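Local coordinates for N-acetyltransferase family protein (Bacillus anthracis, PDB 3LNB) that transfers an acetyl group from acetyl-coenzyme A to arylamines as an arylamine N-acetyltransferase, and inactivates the drug sulfamethoxazole, at residues 33-38 / 103-108; 71-76 / 237-242; 79-84 / 229-234. The protein carries 1 engineered substitution. One frame throughout, in Å; residues are numbered along the deposited sequence.

Interaction 1 of 3, residues 33-38 / 103-108; sequences TNLQKE and NSLLYY. With FMT (formic acid), chain D.
Leu35, in the first turn of helix 34-42, and Tyr108 of helix 99-112 mark the closest backbone approach, with their CA atoms 8.2 Å apart. Leu35 is the residue of 33-38 that touches 103-108. Its CG lies anti to the backbone N (chi1 -172°), which sends the branch toward helix 99-112. CD1 reaches Tyr108 CB at 3.5 Å, so it meets the root of the tyrosine. The two side chains cross at about a right angle. The Tyr108 ring then leads away, and its OH bonds to Glu228. Leu35 CG also lies 4.5 Å from Leu105 CD1, a looser apolar contact. Val87 and Phe109 pack on Leu35 as well, so this leucine is buried among three helices.

The polar groups beside it secure the helix start. Gln36 N donates to Thr33 OG1 at 3.0 Å, nearly straight at 166°. Thr33 N donates back to Gln36 OE1, also at 3.0 Å, in the carbonyl plane and on a lone pair. Thr33 OG1 also bonds Asp112 at the end of helix 99-112, and Gln36 touches Phe109 and Asp112. Gln36 NE2 donates to O1 of a formic acid at 2.9 Å, a bent bond of 140°. That molecule probably comes from the crystallisation liquor, and Ile50 N binds it too. Thr33 and Gln36 form a capping box at the start of helix 34-42, packed against helix 99-112 in the N-terminal helical region, as in arylamine N-acetyltransferases.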
# COMPACT_ATOMS: atom_id res chain seq x y z
N THR A 33 11.86 -9.74 17.20
CA THR A 33 12.12 -8.34 17.54
C THR A 33 10.80 -7.72 18.03
O THR A 33 9.74 -8.32 17.92
CB THR A 33 12.57 -7.55 16.31
OG1 THR A 33 11.49 -7.49 15.38
CG2 THR A 33 13.77 -8.21 15.64
N ASN A 34 10.89 -6.51 18.58
CA ASN A 34 9.70 -5.82 19.05
C ASN A 34 8.76 -5.60 17.87
O ASN A 34 7.55 -5.83 17.98
CB ASN A 34 10.06 -4.47 19.68
CG ASN A 34 8.84 -3.73 20.19
OD1 ASN A 34 8.07 -3.15 19.42
ND2 ASN A 34 8.65 -3.76 21.51
N LEU A 35 9.32 -5.16 16.75
CA LEU A 35 8.53 -4.91 15.55
C LEU A 35 7.80 -6.18 15.12
O LEU A 35 6.61 -6.14 14.83
CB LEU A 35 9.44 -4.42 14.41
CG LEU A 35 8.77 -3.94 13.11
CD1 LEU A 35 9.81 -3.28 12.22
CD2 LEU A 35 8.11 -5.09 12.38
N GLN A 36 8.51 -7.30 15.07
CA GLN A 36 7.89 -8.57 14.68
C GLN A 36 6.73 -8.92 15.61
O GLN A 36 5.66 -9.31 15.15
CB GLN A 36 8.92 -9.70 14.71
CG GLN A 36 9.88 -9.71 13.52
CD GLN A 36 10.82 -10.92 13.55
OE1 GLN A 36 11.57 -11.12 14.50
NE2 GLN A 36 10.77 -11.73 12.49
N LYS A 37 6.96 -8.78 16.91
CA LYS A 37 5.93 -9.08 17.90
C LYS A 37 4.71 -8.20 17.68
O LYS A 37 3.59 -8.70 17.66
CB LYS A 37 6.48 -8.87 19.31
CG LYS A 37 7.67 -9.76 19.66
CD LYS A 37 8.15 -9.47 21.08
CE LYS A 37 9.44 -10.22 21.40
NZ LYS A 37 9.94 -9.84 22.75
N GLU A 38 4.93 -6.90 17.53
CA GLU A 38 3.82 -5.97 17.32
C GLU A 38 3.15 -6.21 15.98
O GLU A 38 1.93 -6.07 15.84
CB GLU A 38 4.30 -4.52 17.37
CG GLU A 38 4.80 -4.04 18.74
CD GLU A 38 3.72 -4.10 19.81
OE1 GLU A 38 2.56 -3.74 19.53
OE2 GLU A 38 4.04 -4.50 20.95
N ASN A 103 4.50 0.05 2.91
CA ASN A 103 5.60 -0.75 2.39
C ASN A 103 6.92 -0.58 3.11
O ASN A 103 7.77 -1.46 3.07
CB ASN A 103 5.77 -0.52 0.89
CG ASN A 103 4.69 -1.20 0.06
OD1 ASN A 103 4.18 -2.26 0.45
ND2 ASN A 103 4.34 -0.61 -1.07
N SER A 104 7.12 0.56 3.77
CA SER A 104 8.35 0.75 4.52
C SER A 104 8.27 -0.17 5.74
O SER A 104 9.24 -0.83 6.10
CB SER A 104 8.50 2.21 4.98
OG SER A 104 9.00 3.03 3.94
N LEU A 105 7.10 -0.22 6.36
CA LEU A 105 6.89 -1.08 7.53
C LEU A 105 7.08 -2.53 7.14
O LEU A 105 7.81 -3.27 7.80
CB LEU A 105 5.48 -0.89 8.10
CG LEU A 105 5.13 -1.83 9.26
CD1 LEU A 105 6.06 -1.58 10.44
CD2 LEU A 105 3.69 -1.60 9.66
N LEU A 106 6.42 -2.95 6.06
CA LEU A 106 6.54 -4.33 5.60
C LEU A 106 8.01 -4.63 5.28
O LEU A 106 8.48 -5.74 5.51
CB LEU A 106 5.67 -4.55 4.35
CG LEU A 106 5.77 -5.94 3.71
CD1 LEU A 106 5.43 -7.01 4.74
CD2 LEU A 106 4.81 -6.03 2.53
N TYR A 107 8.72 -3.65 4.74
CA TYR A 107 10.13 -3.83 4.41
C TYR A 107 10.88 -4.23 5.68
O TYR A 107 11.56 -5.25 5.72
CB TYR A 107 10.73 -2.54 3.85
CG TYR A 107 12.25 -2.51 3.91
CD1 TYR A 107 13.03 -3.22 2.99
CD2 TYR A 107 12.90 -1.82 4.94
CE1 TYR A 107 14.43 -3.25 3.10
CE2 TYR A 107 14.30 -1.85 5.05
CZ TYR A 107 15.05 -2.57 4.14
OH TYR A 107 16.42 -2.64 4.30
N TYR A 108 10.75 -3.41 6.72
CA TYR A 108 11.42 -3.68 7.98
C TYR A 108 11.04 -5.06 8.51
O TYR A 108 11.90 -5.82 8.95
CB TYR A 108 11.08 -2.62 9.03
CG TYR A 108 11.79 -1.30 8.80
CD1 TYR A 108 13.17 -1.24 8.68
CD2 TYR A 108 11.07 -0.11 8.69
CE1 TYR A 108 13.84 -0.03 8.47
CE2 TYR A 108 11.72 1.11 8.47
CZ TYR A 108 13.11 1.14 8.36
OH TYR A 108 13.77 2.33 8.16
C FMT D . 11.52 -15.08 10.97
O1 FMT D . 11.27 -14.51 12.01
O2 FMT D . 10.53 -15.46 10.14

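Interaction 2 of 3, residues 71-76 / 237-242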
# COMPACT_ATOMS: atom_id res chain seq x y z
N LEU A 71 -4.71 10.68 6.61
CA LEU A 71 -5.23 11.55 7.66
C LEU A 71 -4.21 12.45 8.37
O LEU A 71 -4.57 13.52 8.84
CB LEU A 71 -6.00 10.71 8.69
CG LEU A 71 -7.08 9.79 8.12
CD1 LEU A 71 -7.83 9.14 9.26
CD2 LEU A 71 -8.05 10.57 7.23
N ASP A 72 -2.95 12.02 8.45
CA ASP A 72 -1.93 12.85 9.10
C ASP A 72 -1.65 14.05 8.21
O ASP A 72 -1.40 15.16 8.70
CB ASP A 72 -0.64 12.07 9.34
CG ASP A 72 -0.70 11.23 10.62
OD1 ASP A 72 -1.69 11.33 11.36
OD2 ASP A 72 0.26 10.48 10.87
N ILE A 73 -1.66 13.83 6.90
CA ILE A 73 -1.44 14.90 5.94
C ILE A 73 -2.58 15.90 6.11
O ILE A 73 -2.36 17.10 6.15
CB ILE A 73 -1.44 14.36 4.47
CG1 ILE A 73 -0.25 13.41 4.28
CG2 ILE A 73 -1.38 15.52 3.49
CD1 ILE A 73 -0.15 12.81 2.89
N MET A 74 -3.80 15.38 6.23
CA MET A 74 -4.97 16.24 6.42
C MET A 74 -4.91 17.00 7.75
O MET A 74 -5.23 18.18 7.81
CB MET A 74 -6.25 15.39 6.38
CG MET A 74 -6.51 14.72 5.04
SD MET A 74 -6.88 15.91 3.73
CE MET A 74 -5.27 16.22 3.05
N ALA A 75 -4.49 16.31 8.81
CA ALA A 75 -4.41 16.93 10.13
C ALA A 75 -3.13 17.72 10.37
O ALA A 75 -3.01 18.43 11.37
CB ALA A 75 -4.56 15.86 11.21
N GLY A 76 -2.16 17.60 9.47
CA GLY A 76 -0.91 18.32 9.65
C GLY A 76 -0.10 17.77 10.81
O GLY A 76 0.44 18.52 11.63
N VAL A 237 7.05 15.32 -0.90
CA VAL A 237 6.49 15.66 -2.21
C VAL A 237 4.99 15.37 -2.27
O VAL A 237 4.23 16.07 -2.93
CB VAL A 237 7.18 14.85 -3.34
CG1 VAL A 237 6.51 15.16 -4.68
CG2 VAL A 237 8.65 15.18 -3.41
N ILE A 238 4.57 14.33 -1.56
CA ILE A 238 3.16 13.95 -1.52
C ILE A 238 2.39 14.93 -0.64
O ILE A 238 1.19 15.18 -0.84
CB ILE A 238 3.02 12.51 -1.02
CG1 ILE A 238 3.47 11.55 -2.13
CG2 ILE A 238 1.60 12.23 -0.57
CD1 ILE A 238 3.39 10.09 -1.76
N VAL A 239 3.09 15.49 0.34
CA VAL A 239 2.50 16.46 1.26
C VAL A 239 2.40 17.84 0.61
O VAL A 239 1.45 18.58 0.88
CB VAL A 239 3.35 16.61 2.54
CG1 VAL A 239 2.80 17.74 3.41
CG2 VAL A 239 3.35 15.31 3.32
N GLU A 240 3.35 18.20 -0.25
CA GLU A 240 3.35 19.53 -0.86
C GLU A 240 3.15 19.71 -2.37
O GLU A 240 2.80 20.81 -2.82
CB GLU A 240 4.63 20.26 -0.45
CG GLU A 240 5.85 19.84 -1.27
CD GLU A 240 7.13 20.48 -0.76
OE1 GLU A 240 7.11 21.69 -0.45
OE2 GLU A 240 8.16 19.77 -0.67
N HIS A 241 3.37 18.68 -3.18
CA HIS A 241 3.22 18.84 -4.63
C HIS A 241 1.81 19.31 -5.00
O HIS A 241 0.82 18.78 -4.50
CB HIS A 241 3.54 17.52 -5.35
CG HIS A 241 3.79 17.67 -6.83
ND1 HIS A 241 2.81 18.07 -7.72
CD2 HIS A 241 4.91 17.45 -7.56
CE1 HIS A 241 3.32 18.08 -8.94
NE2 HIS A 241 4.59 17.71 -8.88
N LYS A 242 1.73 20.31 -5.88
CA LYS A 242 0.44 20.85 -6.31
C LYS A 242 -0.42 19.80 -6.99
O LYS A 242 -1.65 19.87 -6.94
CB LYS A 242 0.66 22.02 -7.28
CG LYS A 242 1.41 23.19 -6.67
CD LYS A 242 0.55 23.92 -5.65
CE LYS A 242 -0.64 24.62 -6.32
NZ LYS A 242 -0.19 25.73 -7.21
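Ile73 of the short helix 71-75 meets Ile238 and Val239 near the end of helix 228-240. The CA atoms of Ile73 and Val239 are 6.3 Å apart, and no hydrogen bond joins the segments. The closer-packed part is the inner one. Ile73 CD1 touches Ile238 CG2 at 3.9 Å, the two side chains lying at about a right angle. The chain of Ile73 is fully extended (chi2 180°), which carries CD1 to the deeper isoleucine. Tyr100 touches both isoleucines, and Leu98 also packs on Ile73. The side chain of Ile238 lies about 5 Å from the bound coenzyme A, so this end of the contact is close to the cofactor.

Helix 71-75 stops just past the contact in a Schellman motif. Gly76, with positive phi, is its C-prime residue. Thr77 N turns back to Asp72 O, while the bond from Gly76 N to Ile73 O is weak. Asp72 itself forms salt bridges with Lys89 and Arg95.

The outer part is looser. Val239 CG2 comes to Ile73 CG1 at 4.2 Å, and Ile78 also rests on this valine. Val239 is only partly buried, and the helix ends around it, at Gly76 and Glu240, lie at the protein surface.

Interaction 3 of 3, residues 79-84 / 229-234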
# COMPACT_ATOMS: atom_id res chain seq x y z
N LYS A 79 5.19 13.01 10.60
CA LYS A 79 6.54 12.78 11.13
C LYS A 79 7.37 12.14 10.04
O LYS A 79 6.84 11.62 9.05
CB LYS A 79 6.51 11.83 12.33
CG LYS A 79 5.94 12.43 13.60
CD LYS A 79 6.01 11.43 14.76
CE LYS A 79 7.43 11.21 15.23
NZ LYS A 79 7.48 10.71 16.63
N ASN A 80 8.69 12.16 10.22
CA ASN A 80 9.57 11.53 9.25
C ASN A 80 9.37 10.03 9.41
O ASN A 80 8.93 9.55 10.46
CB ASN A 80 11.02 11.89 9.51
CG ASN A 80 11.39 11.80 10.97
OD1 ASN A 80 10.89 12.57 11.79
ND2 ASN A 80 12.26 10.86 11.32
N ILE A 81 9.70 9.29 8.36
CA ILE A 81 9.55 7.85 8.36
C ILE A 81 10.76 7.16 9.00
O ILE A 81 11.90 7.49 8.69
CB ILE A 81 9.38 7.32 6.92
CG1 ILE A 81 8.28 8.12 6.21
CG2 ILE A 81 9.05 5.84 6.94
CD1 ILE A 81 6.91 7.99 6.82
N SER A 82 10.48 6.22 9.90
CA SER A 82 11.51 5.44 10.57
C SER A 82 10.83 4.18 11.11
O SER A 82 9.60 4.16 11.28
CB SER A 82 12.12 6.22 11.74
OG SER A 82 11.27 6.18 12.87
N LYS A 83 11.61 3.14 11.36
CA LYS A 83 11.07 1.88 11.87
C LYS A 83 10.20 2.15 13.09
O LYS A 83 9.02 1.79 13.13
CB LYS A 83 12.20 0.92 12.25
CG LYS A 83 11.71 -0.35 12.94
CD LYS A 83 12.86 -1.22 13.43
CE LYS A 83 13.63 -1.82 12.27
NZ LYS A 83 14.84 -2.55 12.75
N ASN A 84 10.79 2.80 14.09
CA ASN A 84 10.09 3.11 15.32
C ASN A 84 8.80 3.90 15.09
O ASN A 84 7.77 3.55 15.66
CB ASN A 84 11.00 3.90 16.26
CG ASN A 84 10.23 4.56 17.37
OD1 ASN A 84 9.88 3.91 18.36
ND2 ASN A 84 9.92 5.84 17.19
N GLN A 229 15.98 8.41 3.71
CA GLN A 229 15.98 9.82 3.35
C GLN A 229 15.14 10.05 2.10
O GLN A 229 14.34 10.98 2.05
CB GLN A 229 17.41 10.32 3.11
CG GLN A 229 17.58 11.80 3.42
CD GLN A 229 19.02 12.26 3.39
OE1 GLN A 229 19.93 11.51 3.77
NE2 GLN A 229 19.23 13.50 2.96
N LYS A 230 15.31 9.20 1.10
CA LYS A 230 14.54 9.31 -0.15
C LYS A 230 13.07 9.09 0.17
O LYS A 230 12.20 9.80 -0.34
CB LYS A 230 15.01 8.26 -1.16
CG LYS A 230 14.09 8.09 -2.38
CD LYS A 230 14.01 9.35 -3.25
CE LYS A 230 13.12 9.10 -4.47
NZ LYS A 230 12.98 10.30 -5.35
N VAL A 231 12.79 8.11 1.02
CA VAL A 231 11.42 7.83 1.42
C VAL A 231 10.84 9.06 2.12
O VAL A 231 9.66 9.36 1.97
CB VAL A 231 11.34 6.59 2.33
CG1 VAL A 231 9.96 6.47 2.95
CG2 VAL A 231 11.62 5.34 1.50
N ASN A 232 11.66 9.78 2.88
CA ASN A 232 11.18 10.99 3.55
C ASN A 232 10.97 12.09 2.52
O ASN A 232 10.10 12.95 2.69
CB ASN A 232 12.17 11.48 4.61
CG ASN A 232 12.18 10.61 5.84
OD1 ASN A 232 11.14 10.36 6.44
ND2 ASN A 232 13.35 10.14 6.22
N ASN A 233 11.77 12.07 1.45
CA ASN A 233 11.62 13.08 0.40
C ASN A 233 10.32 12.79 -0.35
O ASN A 233 9.59 13.71 -0.72
CB ASN A 233 12.80 13.03 -0.59
CG ASN A 233 12.80 14.22 -1.57
OD1 ASN A 233 13.09 15.36 -1.19
ND2 ASN A 233 12.47 13.95 -2.83
N ILE A 234 10.04 11.51 -0.57
CA ILE A 234 8.82 11.12 -1.25
C ILE A 234 7.62 11.58 -0.43
O ILE A 234 6.63 12.07 -0.99
CB ILE A 234 8.76 9.58 -1.45
CG1 ILE A 234 9.86 9.13 -2.42
CG2 ILE A 234 7.39 9.16 -1.99
CD1 ILE A 234 9.92 7.62 -2.66
O HOH W 1 13.54 9.42 9.17
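Asn80 and Asn232 bring the backbones closest, with CA atoms 5.9 Å apart. Residues 79-82 run as an extended loop into helix 83-92, and residues 229-234 are helical. One direct hydrogen bond joins them. Ile81 N donates to Asn232 OD1 at 2.6 Å, a short bond with an angle of 160° at the hydrogen. The N-H approaches in the plane of the amide carbonyl, with a C=O...N angle of 155°. Asn232 CG is anti to its own carbonyl carbon (chi1 -73°), which sets the amide beside the loop, and chi2 turns OD1 to Ile81 N. The same oxygen lies 3.4 Å from Asn80 CB.

A water joins the other half of the amide to the loop. It accepts from Asn232 ND2 at 3.0 Å and also from Asn80 ND2. It donates to Ile81 O at 2.6 Å. The amide of Asn232 thus serves both the N-H and the C=O of Ile81, one directly and one through water, which should limit its rotation.

On the buried side, Ile81 CG1 packs on Val231 CG1 at 4.0 Å. These side chains lie roughly perpendicular. Ser82 is the N-cap of helix 83-92, its OG capping Asn85 N. Tyr100 and Glu101 of helix 99-112 touch Ile81, and Ser104 of that helix touches Val231. The Ile81 side chain therefore packs against both helix 99-112 and helix 228-240, while Lys230 reaches Asp136 of strand 131-145.

How the interactions relate
From the N terminus, residues 33-38 wait until 103-108 for their partner, so interaction 1 closes the first long loop. Residues 71-76 and 79-84 both fall within it and pair much later, beyond the strands of the large sheet. Of these two, interaction 3 closes first, at 229-234. Interaction 2 closes at 237-242 and encloses it. Both cross interaction 1. Interactions 2 and 3 share helix 228-240, their centres about 14 Å apart. Interactions 1 and 3 touch: Leu35 CD1 lies 3.6 Å from Lys83 CG. Interactions 1 and 2 do not. Helix 34-42 is thus tied to helix 99-112, and helix 71-75 and the loop before helix 83-92 to helix 228-240.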